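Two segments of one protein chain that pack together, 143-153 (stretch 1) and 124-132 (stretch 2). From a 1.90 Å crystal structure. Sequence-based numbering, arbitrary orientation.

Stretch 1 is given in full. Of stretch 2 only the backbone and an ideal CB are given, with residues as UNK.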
# COMPACT_ATOMS: atom_id res chain seq x y z
N GLY A 143 11.39 -4.02 -18.20
CA GLY A 143 11.24 -4.36 -19.61
C GLY A 143 10.17 -5.39 -19.92
O GLY A 143 10.09 -5.86 -21.05
N VAL A 144 9.36 -5.77 -18.93
CA VAL A 144 8.23 -6.66 -19.22
C VAL A 144 7.24 -5.85 -20.06
O VAL A 144 6.81 -4.77 -19.63
CB VAL A 144 7.54 -7.21 -17.95
CG1 VAL A 144 6.47 -8.23 -18.32
CG2 VAL A 144 8.57 -7.83 -17.02
N PRO A 145 6.92 -6.33 -21.27
CA PRO A 145 5.97 -5.65 -22.15
C PRO A 145 4.61 -5.50 -21.49
O PRO A 145 4.24 -6.34 -20.67
CB PRO A 145 5.86 -6.61 -23.34
CG PRO A 145 7.10 -7.40 -23.31
CD PRO A 145 7.47 -7.55 -21.89
N ARG A 146 3.88 -4.46 -21.86
CA ARG A 146 2.57 -4.16 -21.27
C ARG A 146 1.63 -5.38 -21.30
O ARG A 146 0.92 -5.64 -20.34
CB ARG A 146 1.92 -2.96 -21.98
CG ARG A 146 0.53 -2.59 -21.50
CD ARG A 146 0.48 -1.96 -20.12
NE ARG A 146 0.26 -2.95 -19.06
CZ ARG A 146 0.02 -2.64 -17.79
NH1 ARG A 146 0.01 -1.36 -17.42
NH2 ARG A 146 -0.19 -3.58 -16.89
N ASP A 147 1.67 -6.13 -22.40
CA ASP A 147 0.75 -7.26 -22.56
C ASP A 147 1.10 -8.50 -21.70
O ASP A 147 0.31 -9.44 -21.63
CB ASP A 147 0.54 -7.61 -24.04
CG ASP A 147 1.82 -8.07 -24.74
OD1 ASP A 147 2.88 -8.24 -24.10
OD2 ASP A 147 1.85 -8.27 -25.97
N ARG A 148 2.26 -8.47 -21.04
CA ARG A 148 2.64 -9.53 -20.10
C ARG A 148 2.58 -9.06 -18.64
O ARG A 148 2.90 -9.82 -17.73
CB ARG A 148 4.04 -10.07 -20.41
CG ARG A 148 4.14 -10.73 -21.76
CD ARG A 148 5.24 -11.76 -21.84
NE ARG A 148 6.55 -11.21 -22.22
CZ ARG A 148 7.62 -11.14 -21.42
NH1 ARG A 148 7.55 -11.53 -20.14
NH2 ARG A 148 8.76 -10.65 -21.89
N VAL A 149 2.18 -7.81 -18.43
CA VAL A 149 1.88 -7.31 -17.09
C VAL A 149 0.36 -7.22 -16.97
O VAL A 149 -0.27 -6.37 -17.59
CB VAL A 149 2.56 -5.95 -16.79
CG1 VAL A 149 2.26 -5.52 -15.33
CG2 VAL A 149 4.04 -6.03 -16.99
N ILE A 150 -0.20 -8.14 -16.19
CA ILE A 150 -1.63 -8.39 -16.18
C ILE A 150 -2.25 -7.75 -14.94
O ILE A 150 -1.85 -8.06 -13.82
CB ILE A 150 -1.90 -9.92 -16.18
CG1 ILE A 150 -1.15 -10.64 -17.33
CG2 ILE A 150 -3.40 -10.24 -16.11
CD1 ILE A 150 -1.40 -10.09 -18.75
N VAL A 151 -3.20 -6.85 -15.13
CA VAL A 151 -3.83 -6.20 -13.98
C VAL A 151 -4.64 -7.24 -13.19
O VAL A 151 -5.38 -8.02 -13.79
CB VAL A 151 -4.71 -5.03 -14.42
CG1 VAL A 151 -5.44 -4.41 -13.23
CG2 VAL A 151 -3.86 -3.96 -15.17
N VAL A 152 -4.48 -7.23 -11.87
CA VAL A 152 -5.23 -8.12 -10.97
C VAL A 152 -5.94 -7.24 -9.92
O VAL A 152 -5.27 -6.51 -9.20
CB VAL A 152 -4.28 -9.14 -10.27
CG1 VAL A 152 -5.00 -9.93 -9.17
CG2 VAL A 152 -3.70 -10.10 -11.28
N PRO A 153 -7.28 -7.31 -9.84
CA PRO A 153 -8.05 -6.46 -8.92
C PRO A 153 -7.75 -6.67 -7.42
O PRO A 153 -7.70 -5.70 -6.66
CB PRO A 153 -9.51 -6.83 -9.22
CG PRO A 153 -9.45 -8.15 -9.85
CD PRO A 153 -8.16 -8.22 -10.60
N UNK A 124 7.42 -15.98 -22.33
CA UNK A 124 6.22 -16.71 -21.93
C UNK A 124 5.65 -16.18 -20.63
O UNK A 124 4.46 -16.33 -20.40
CB UNK A 124 6.53 -18.20 -21.79
N UNK A 125 6.50 -15.57 -19.81
CA UNK A 125 6.15 -15.23 -18.43
C UNK A 125 5.18 -14.06 -18.33
O UNK A 125 5.45 -12.98 -18.85
CB UNK A 125 7.42 -14.90 -17.64
N UNK A 126 4.07 -14.29 -17.67
CA UNK A 126 3.14 -13.21 -17.39
C UNK A 126 3.10 -12.97 -15.90
O UNK A 126 3.01 -13.91 -15.11
CB UNK A 126 1.74 -13.53 -17.93
N UNK A 127 3.17 -11.70 -15.51
CA UNK A 127 3.05 -11.33 -14.10
C UNK A 127 1.74 -10.61 -13.81
O UNK A 127 1.35 -9.69 -14.53
CB UNK A 127 4.23 -10.45 -13.68
N UNK A 128 1.06 -11.02 -12.74
CA UNK A 128 -0.14 -10.33 -12.28
C UNK A 128 0.22 -9.34 -11.21
O UNK A 128 1.10 -9.61 -10.38
CB UNK A 128 -1.18 -11.32 -11.76
N UNK A 129 -0.44 -8.19 -11.20
CA UNK A 129 -0.13 -7.14 -10.24
C UNK A 129 -1.28 -6.14 -10.19
O UNK A 129 -1.98 -5.97 -11.18
CB UNK A 129 1.18 -6.44 -10.60
N UNK A 130 -1.46 -5.47 -9.06
CA UNK A 130 -2.50 -4.44 -8.97
C UNK A 130 -2.24 -3.29 -9.95
O UNK A 130 -1.10 -2.85 -10.10
CB UNK A 130 -2.58 -3.90 -7.54
N UNK A 131 -3.29 -2.84 -10.63
CA UNK A 131 -3.19 -1.75 -11.59
C UNK A 131 -2.83 -0.45 -10.89
O UNK A 131 -3.43 -0.11 -9.86
CB UNK A 131 -4.50 -1.59 -12.36
N UNK A 132 -1.85 0.26 -11.45
CA UNK A 132 -1.36 1.52 -10.87
C UNK A 132 -0.46 1.31 -9.66
O UNK A 132 -0.11 2.28 -8.96
CB UNK A 132 -2.54 2.40 -10.47

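Position 124 lies beyond the reach of stretch 1: its CA-to-CB bond points away, and nothing of stretch 1 lies within 5.5 Å of the ideal CB. Almost any residue would suit, polar ones especially; it is Asp124, which makes no contact here.

At position 125 the backbone does the work. Its carbonyl O accepts a hydrogen bond from Arg148 NH1, 2.9 Å away, and lies at the edge of the guanidinium, near its plane. The CB points sideways, its ideal position 4.2 Å from Arg148 NH1, so a small side chain fits easily, though others are not excluded. Ala125 is found.

Position 126 also points sideways, with its ideal CB 3.9 Å from Arg148 O and 4.1 Å from Ile150 CG1. A long, flexible chain could run past the aliphatic side chain of Ile150 and carry a polar end beyond it. Lys126 does so: its CD rests 4.1 Å from Ile150 CD1, with chi2 to chi4 all t.

From 127 to 129 the chain forms a parallel strand beside 149-151. The N of 127 donates to Arg148 O (2.9 Å), and its O accepts from Ile150 N (2.7 Å, nearly linear). The CB shares a sheet face with Val149, where Val144 also offers methyls, so a branched or otherwise bulky aliphatic residue is expected. Ile127 meets both: its CG2 lies 4.1 Å from Val149 CG2 and 4.3 Å from Val144 CG1.

Position 128 is far more restrictive. A CB would lie on the face of Ile150, but its ideal position is 2.8 Å from Val152 CG2, a clash. Glycine answers this, and Gly128 CA sits 3.7 Å from Val152 CG2 and makes a CA-H...O contact to Ile150 O at 3.2 Å.

At 129 the N donates to Ile150 O (3.0 Å) and the O accepts from Val152 N (2.9 Å), backbone pairings open to any residue with an N-H, so not to proline. The CB points away, and the ideal CB is 4.7 Å from Ile150 O, the nearest atom of stretch 1; several residues would fit, and Ala129 is present.

Position 130 has phi -63°, and its N bonds to nothing in stretch 1, so proline is allowed among many others. Pro130 keeps a CA-H...O contact to Val152 O, 3.5 Å from its CA.

At 131 the ideal CB would be tight, 3.1 Å from Val151 CG1, favouring glycine. Gly131 N donates to a water, 2.8 Å from the water O, which in turn donates to Val152 O at 2.8 Å.

Position 132 has no contact, but its phi of 76° favours glycine, and Gly132 is found.

Stretch 2 124-132: DAKIGAPGG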
# COMPACT_ATOMS: atom_id res chain seq x y z
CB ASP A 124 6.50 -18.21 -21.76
CG ASP A 124 6.96 -18.86 -23.03
OD1 ASP A 124 6.65 -18.34 -24.13
OD2 ASP A 124 7.63 -19.90 -23.02
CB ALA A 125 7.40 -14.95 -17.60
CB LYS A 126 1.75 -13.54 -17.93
CG LYS A 126 1.66 -13.53 -19.45
CD LYS A 126 0.23 -13.69 -19.92
CE LYS A 126 0.19 -13.85 -21.44
NZ LYS A 126 -1.13 -14.34 -21.91
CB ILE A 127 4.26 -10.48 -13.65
CG1 ILE A 127 4.04 -9.95 -12.22
CG2 ILE A 127 4.53 -9.32 -14.63
CD1 ILE A 127 5.32 -9.60 -11.49
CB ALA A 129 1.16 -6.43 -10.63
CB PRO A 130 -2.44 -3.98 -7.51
CG PRO A 130 -1.12 -4.42 -7.00
CD PRO A 130 -0.74 -5.65 -7.78
O HOH W 1 -5.72 -3.74 -9.49
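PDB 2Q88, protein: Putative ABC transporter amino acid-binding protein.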